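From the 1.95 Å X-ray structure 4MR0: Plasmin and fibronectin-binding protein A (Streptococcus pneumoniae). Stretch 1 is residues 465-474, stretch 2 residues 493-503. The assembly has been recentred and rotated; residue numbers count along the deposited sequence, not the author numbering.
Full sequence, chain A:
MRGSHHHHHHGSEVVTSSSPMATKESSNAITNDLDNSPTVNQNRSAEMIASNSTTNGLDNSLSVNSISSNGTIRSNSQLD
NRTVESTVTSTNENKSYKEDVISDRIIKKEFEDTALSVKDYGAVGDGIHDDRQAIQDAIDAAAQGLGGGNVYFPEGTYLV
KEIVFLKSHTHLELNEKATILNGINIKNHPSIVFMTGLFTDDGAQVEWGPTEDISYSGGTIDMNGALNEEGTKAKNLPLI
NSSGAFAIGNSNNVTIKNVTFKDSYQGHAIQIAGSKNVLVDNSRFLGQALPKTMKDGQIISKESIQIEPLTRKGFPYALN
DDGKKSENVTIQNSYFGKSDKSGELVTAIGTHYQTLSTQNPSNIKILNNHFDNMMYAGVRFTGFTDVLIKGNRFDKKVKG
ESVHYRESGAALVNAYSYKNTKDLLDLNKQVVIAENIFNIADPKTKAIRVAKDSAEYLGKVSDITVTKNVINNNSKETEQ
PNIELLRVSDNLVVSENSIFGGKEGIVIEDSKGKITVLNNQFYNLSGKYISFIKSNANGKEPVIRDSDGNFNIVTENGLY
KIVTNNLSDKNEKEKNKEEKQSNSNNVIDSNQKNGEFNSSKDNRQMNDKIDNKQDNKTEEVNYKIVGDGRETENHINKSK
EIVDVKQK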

ATOM      1  N   THR A 465     -18.436   0.606  -1.057  1.00 14.00           N
ATOM      2  CA  THR A 465     -19.089   0.789   0.237  1.00 14.72           C
ATOM      3  C   THR A 465     -18.189   1.540   1.209  1.00 15.91           C
ATOM      4  O   THR A 465     -17.056   1.123   1.471  1.00 14.87           O
ATOM      5  CB  THR A 465     -19.463  -0.572   0.878  1.00 17.43           C
ATOM      6  OG1 THR A 465     -20.413  -1.250   0.048  1.00 17.98           O
ATOM      7  CG2 THR A 465     -20.064  -0.373   2.270  1.00 17.67           C
ATOM      8  N   VAL A 466     -18.697   2.650   1.737  1.00 14.99           N
ATOM      9  CA  VAL A 466     -17.965   3.459   2.704  1.00 15.34           C
ATOM     10  C   VAL A 466     -18.883   3.564   3.919  1.00 16.45           C
ATOM     11  O   VAL A 466     -19.838   4.356   3.927  1.00 15.48           O
ATOM     12  CB  VAL A 466     -17.669   4.870   2.156  1.00 15.69           C
ATOM     13  CG1 VAL A 466     -16.865   5.656   3.177  1.00 14.78           C
ATOM     14  CG2 VAL A 466     -16.902   4.771   0.830  1.00 14.82           C
ATOM     15  N   THR A 467     -18.589   2.770   4.946  1.00 16.17           N
ATOM     16  CA  THR A 467     -19.441   2.737   6.131  1.00 17.54           C
ATOM     17  C   THR A 467     -18.747   2.806   7.480  1.00 17.84           C
ATOM     18  O   THR A 467     -17.636   2.310   7.652  1.00 16.36           O
ATOM     19  CB  THR A 467     -20.281   1.448   6.149  1.00 17.21           C
ATOM     20  OG1 THR A 467     -19.395   0.319   6.087  1.00 18.62           O
ATOM     21  CG2 THR A 467     -21.236   1.405   4.971  1.00 16.22           C
ATOM     22  N   LYS A 468     -19.448   3.403   8.442  1.00 17.44           N
ATOM     23  CA  LYS A 468     -18.978   3.515   9.814  1.00 18.47           C
ATOM     24  C   LYS A 468     -17.557   4.007  10.032  1.00 18.93           C
ATOM     25  O   LYS A 468     -16.912   3.632  11.005  1.00 19.43           O
ATOM     26  CB  LYS A 468     -19.177   2.174  10.530  1.00 21.74           C
ATOM     27  CG  LYS A 468     -20.653   1.824  10.731  1.00 24.57           C
ATOM     28  CD  LYS A 468     -20.855   0.567  11.566  1.00 28.96           C
ATOM     29  CE  LYS A 468     -22.346   0.365  11.870  1.00 33.14           C
ATOM     30  NZ  LYS A 468     -22.632  -0.889  12.636  1.00 36.43           N
ATOM     31  N   ASN A 469     -17.068   4.848   9.131  1.00 19.13           N
ATOM     32  CA  ASN A 469     -15.739   5.406   9.294  1.00 19.03           C
ATOM     33  C   ASN A 469     -15.867   6.656  10.159  1.00 20.43           C
ATOM     34  O   ASN A 469     -16.913   7.317  10.163  1.00 20.42           O
ATOM     35  CB  ASN A 469     -15.141   5.788   7.943  1.00 18.54           C
ATOM     36  CG  ASN A 469     -14.957   4.600   7.036  1.00 15.75           C
ATOM     37  OD1 ASN A 469     -15.809   4.300   6.201  1.00 17.00           O
ATOM     38  ND2 ASN A 469     -13.845   3.908   7.200  1.00 13.40           N
ATOM     39  N   VAL A 470     -14.803   6.976  10.884  1.00 19.21           N
ATOM     40  CA  VAL A 470     -14.791   8.157  11.734  1.00 20.56           C
ATOM     41  C   VAL A 470     -13.682   9.091  11.273  1.00 22.26           C
ATOM     42  O   VAL A 470     -12.499   8.747  11.329  1.00 22.98           O
ATOM     43  CB  VAL A 470     -14.549   7.790  13.212  1.00 20.64           C
ATOM     44  CG1 VAL A 470     -14.410   9.061  14.047  1.00 21.67           C
ATOM     45  CG2 VAL A 470     -15.696   6.939  13.730  1.00 20.78           C
ATOM     46  N   ILE A 471     -14.073  10.272  10.815  1.00 21.41           N
ATOM     47  CA  ILE A 471     -13.120  11.253  10.342  1.00 21.77           C
ATOM     48  C   ILE A 471     -13.029  12.443  11.294  1.00 22.64           C
ATOM     49  O   ILE A 471     -14.007  13.159  11.505  1.00 21.84           O
ATOM     50  CB  ILE A 471     -13.516  11.758   8.940  1.00 22.33           C
ATOM     51  CG1 ILE A 471     -13.525  10.582   7.957  1.00 23.48           C
ATOM     52  CG2 ILE A 471     -12.548  12.853   8.478  1.00 21.95           C
ATOM     53  CD1 ILE A 471     -13.926  10.957   6.535  1.00 25.11           C
ATOM     54  N   ASN A 472     -11.852  12.636  11.877  1.00 23.65           N
ATOM     55  CA  ASN A 472     -11.617  13.754  12.783  1.00 26.12           C
ATOM     56  C   ASN A 472     -10.708  14.747  12.065  1.00 26.47           C
ATOM     57  O   ASN A 472      -9.481  14.637  12.118  1.00 26.88           O
ATOM     58  CB  ASN A 472     -10.946  13.271  14.071  1.00 25.39           C
ATOM     59  CG  ASN A 472     -11.790  12.267  14.824  1.00 25.91           C
ATOM     60  OD1 ASN A 472     -12.953  12.529  15.131  1.00 25.58           O
ATOM     61  ND2 ASN A 472     -11.208  11.111  15.131  1.00 25.06           N
ATOM     62  N   ASN A 473     -11.315  15.705  11.378  1.00 28.23           N
ATOM     63  CA  ASN A 473     -10.554  16.701  10.645  1.00 31.26           C
ATOM     64  C   ASN A 473     -10.517  18.049  11.368  1.00 34.07           C
ATOM     65  O   ASN A 473     -11.508  18.783  11.381  1.00 33.07           O
ATOM     66  CB  ASN A 473     -11.148  16.895   9.242  1.00 28.67           C
ATOM     67  CG  ASN A 473     -10.228  17.690   8.324  1.00 29.76           C
ATOM     68  OD1 ASN A 473      -9.305  18.364   8.786  1.00 29.23           O
ATOM     69  ND2 ASN A 473     -10.480  17.618   7.020  1.00 25.65           N
ATOM     70  N   ASN A 474      -9.380  18.369  11.982  1.00 37.58           N
ATOM     71  CA  ASN A 474      -9.240  19.655  12.662  1.00 40.42           C
ATOM     72  C   ASN A 474      -8.186  20.524  11.997  1.00 41.43           C
ATOM     73  O   ASN A 474      -7.531  21.337  12.653  1.00 42.17           O
ATOM     74  CB  ASN A 474      -8.901  19.486  14.147  1.00 41.83           C
ATOM     75  CG  ASN A 474      -8.184  18.198  14.444  1.00 43.51           C
ATOM     76  OD1 ASN A 474      -8.812  17.190  14.779  1.00 46.48           O
ATOM     77  ND2 ASN A 474      -6.863  18.212  14.318  1.00 44.13           N
ATOM     78  N   VAL A 493     -22.627   2.783  -1.667  1.00 15.12           N
ATOM     79  CA  VAL A 493     -23.222   2.896  -0.335  1.00 16.71           C
ATOM     80  C   VAL A 493     -22.309   3.729   0.560  1.00 16.51           C
ATOM     81  O   VAL A 493     -21.145   3.377   0.774  1.00 16.55           O
ATOM     82  CB  VAL A 493     -23.420   1.508   0.333  1.00 16.85           C
ATOM     83  CG1 VAL A 493     -23.874   1.686   1.789  1.00 18.75           C
ATOM     84  CG2 VAL A 493     -24.448   0.693  -0.445  1.00 16.53           C
ATOM     85  N   VAL A 494     -22.835   4.838   1.067  1.00 16.83           N
ATOM     86  CA  VAL A 494     -22.079   5.714   1.961  1.00 15.61           C
ATOM     87  C   VAL A 494     -22.996   5.898   3.161  1.00 16.88           C
ATOM     88  O   VAL A 494     -23.940   6.693   3.108  1.00 18.03           O
ATOM     89  CB  VAL A 494     -21.796   7.081   1.299  1.00 16.22           C
ATOM     90  CG1 VAL A 494     -20.847   7.896   2.170  1.00 14.94           C
ATOM     91  CG2 VAL A 494     -21.205   6.866  -0.088  1.00 14.38           C
ATOM     92  N   SER A 495     -22.733   5.166   4.239  1.00 16.35           N
ATOM     93  CA  SER A 495     -23.618   5.244   5.396  1.00 18.29           C
ATOM     94  C   SER A 495     -22.976   5.151   6.764  1.00 18.24           C
ATOM     95  O   SER A 495     -21.915   4.559   6.937  1.00 17.53           O
ATOM     96  CB  SER A 495     -24.679   4.148   5.290  1.00 17.60           C
ATOM     97  OG  SER A 495     -25.354   4.212   4.052  1.00 21.57           O
ATOM     98  N   GLU A 496     -23.655   5.745   7.740  1.00 19.64           N
ATOM     99  CA  GLU A 496     -23.223   5.748   9.130  1.00 21.13           C
ATOM    100  C   GLU A 496     -21.793   6.198   9.398  1.00 20.85           C
ATOM    101  O   GLU A 496     -21.154   5.752  10.355  1.00 20.09           O
ATOM    102  CB  GLU A 496     -23.476   4.369   9.739  1.00 24.81           C
ATOM    103  CG  GLU A 496     -24.960   4.018   9.751  1.00 29.65           C
ATOM    104  CD  GLU A 496     -25.248   2.662  10.359  1.00 33.25           C
ATOM    105  OE1 GLU A 496     -24.969   1.633   9.705  1.00 35.91           O
ATOM    106  OE2 GLU A 496     -25.752   2.630  11.500  1.00 36.40           O
ATOM    107  N   ASN A 497     -21.295   7.101   8.562  1.00 19.34           N
ATOM    108  CA  ASN A 497     -19.959   7.628   8.752  1.00 18.71           C
ATOM    109  C   ASN A 497     -20.087   8.856   9.657  1.00 19.34           C
ATOM    110  O   ASN A 497     -21.099   9.563   9.608  1.00 19.31           O
ATOM    111  CB  ASN A 497     -19.347   8.024   7.403  1.00 15.68           C
ATOM    112  CG  ASN A 497     -19.137   6.830   6.479  1.00 15.43           C
ATOM    113  OD1 ASN A 497     -18.237   6.019   6.689  1.00 13.69           O
ATOM    114  ND2 ASN A 497     -19.977   6.717   5.455  1.00 12.48           N
ATOM    115  N   SER A 498     -19.075   9.094  10.490  1.00 19.62           N
ATOM    116  CA  SER A 498     -19.065  10.249  11.385  1.00 22.50           C
ATOM    117  C   SER A 498     -17.939  11.192  10.964  1.00 23.40           C
ATOM    118  O   SER A 498     -16.771  10.801  10.922  1.00 24.16           O
ATOM    119  CB  SER A 498     -18.850   9.817  12.841  1.00 23.07           C
ATOM    120  OG  SER A 498     -19.974   9.123  13.354  1.00 26.39           O
ATOM    121  N   ILE A 499     -18.290  12.435  10.654  1.00 23.34           N
ATOM    122  CA  ILE A 499     -17.304  13.421  10.234  1.00 24.50           C
ATOM    123  C   ILE A 499     -17.247  14.626  11.174  1.00 26.43           C
ATOM    124  O   ILE A 499     -18.208  15.391  11.275  1.00 27.30           O
ATOM    125  CB  ILE A 499     -17.604  13.914   8.806  1.00 23.23           C
ATOM    126  CG1 ILE A 499     -17.687  12.715   7.857  1.00 23.62           C
ATOM    127  CG2 ILE A 499     -16.520  14.881   8.351  1.00 21.11           C
ATOM    128  CD1 ILE A 499     -18.010  13.078   6.425  1.00 25.89           C
ATOM    129  N   PHE A 500     -16.114  14.788  11.857  1.00 27.50           N
ATOM    130  CA  PHE A 500     -15.925  15.902  12.789  1.00 28.95           C
ATOM    131  C   PHE A 500     -14.956  16.947  12.239  1.00 30.99           C
ATOM    132  O   PHE A 500     -13.740  16.743  12.271  1.00 32.38           O
ATOM    133  CB  PHE A 500     -15.361  15.416  14.130  1.00 27.36           C
ATOM    134  CG  PHE A 500     -16.240  14.443  14.862  1.00 26.72           C
ATOM    135  CD1 PHE A 500     -16.329  13.116  14.454  1.00 26.76           C
ATOM    136  CD2 PHE A 500     -16.950  14.846  15.994  1.00 27.28           C
ATOM    137  CE1 PHE A 500     -17.117  12.200  15.163  1.00 25.80           C
ATOM    138  CE2 PHE A 500     -17.739  13.942  16.707  1.00 25.54           C
ATOM    139  CZ  PHE A 500     -17.819  12.615  16.291  1.00 25.33           C
ATOM    140  N   GLY A 501     -15.481  18.059  11.735  1.00 30.26           N
ATOM    141  CA  GLY A 501     -14.614  19.112  11.232  1.00 31.64           C
ATOM    142  C   GLY A 501     -14.395  19.176   9.736  1.00 32.56           C
ATOM    143  O   GLY A 501     -14.656  18.219   9.008  1.00 34.00           O
ATOM    144  N   GLY A 502     -13.909  20.324   9.279  1.00 32.76           N
ATOM    145  CA  GLY A 502     -13.650  20.507   7.866  1.00 33.94           C
ATOM    146  C   GLY A 502     -14.635  21.442   7.198  1.00 35.71           C
ATOM    147  O   GLY A 502     -15.324  22.220   7.861  1.00 35.33           O
ATOM    148  N   LYS A 503     -14.704  21.359   5.874  1.00 36.61           N
ATOM    149  CA  LYS A 503     -15.602  22.198   5.094  1.00 38.74           C
ATOM    150  C   LYS A 503     -16.750  21.335   4.579  1.00 37.90           C
ATOM    151  O   LYS A 503     -17.834  21.322   5.166  1.00 38.25           O
ATOM    152  CB  LYS A 503     -14.827  22.827   3.934  1.00 40.39           C
ATOM    153  CG  LYS A 503     -15.554  23.929   3.188  1.00 43.75           C
ATOM    154  CD  LYS A 503     -14.556  24.986   2.727  1.00 46.70           C
ATOM    155  CE  LYS A 503     -15.139  25.902   1.666  1.00 48.10           C
ATOM    156  NZ  LYS A 503     -15.346  25.174   0.382  1.00 49.62           N
TER
HETATM  157  O   HOH W   1     -11.381  21.507  11.018  1.00 32.70           O

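The two stretches are successive rungs of a parallel stack. Strand 465-467 lies beside strand 493-495, and strand 470-473 beside strand 498-500, each pair with axes 4.7 Å apart. Like positions therefore sit over one another, and many side chains lie beside a counterpart one rung along.

Backbone hydrogen bonds set this spacing. Val466 N donates to Val493 O at 2.7 Å, and Ser495 N to Val466 O at 3.0 Å. Past the turn, Ile471 N donates to Ser498 O at 2.8 Å, and Phe500 N to Ile471 O at 2.7 Å. Both bonds of Ile471 are nearly straight.

Val466, Val494, Ile471 and Ile499 point to one face and are buried. The valines share the t rotamer, so their branches stack in step, with Val466 CB 4.4 Å from Val494 CG1. The isoleucines share m and t angles. Their extended arms nest, with Ile471 CD1 4.4 Å from Ile499 CG1.

The turn between the strands breaks the flat pairing, and the side chain of Asn497 fills the gap. Its CA-to-CB bond points sideways, but the end of the side chain comes up to stretch 1 and holds its backbone twice: Asn497 ND2 donates to Val466 O at 2.8 Å, and Asn469 N donates to Asn497 OD1 at 2.9 Å. Lys468 and Glu496 both take left-handed backbone angles here. Their charges are near but form no salt bridge, with Lys468 NZ 4.5 Å from Glu496 OE1.

On the other face, the Phe500 ring leans beside two smaller neighbours. Val470 CG1 lies 4.3 Å from Phe500 CE1, and Asn472 OD1 3.5 Å from Phe500 CD1.

At the far end, Gly501 lets the chains close up: Gly501 CA lies 3.1 Å from Asn473 O, and a CB would strike that oxygen. A water donates to Asn473 O at 2.8 Å and weakly accepts from Gly502 N at 3.3 Å.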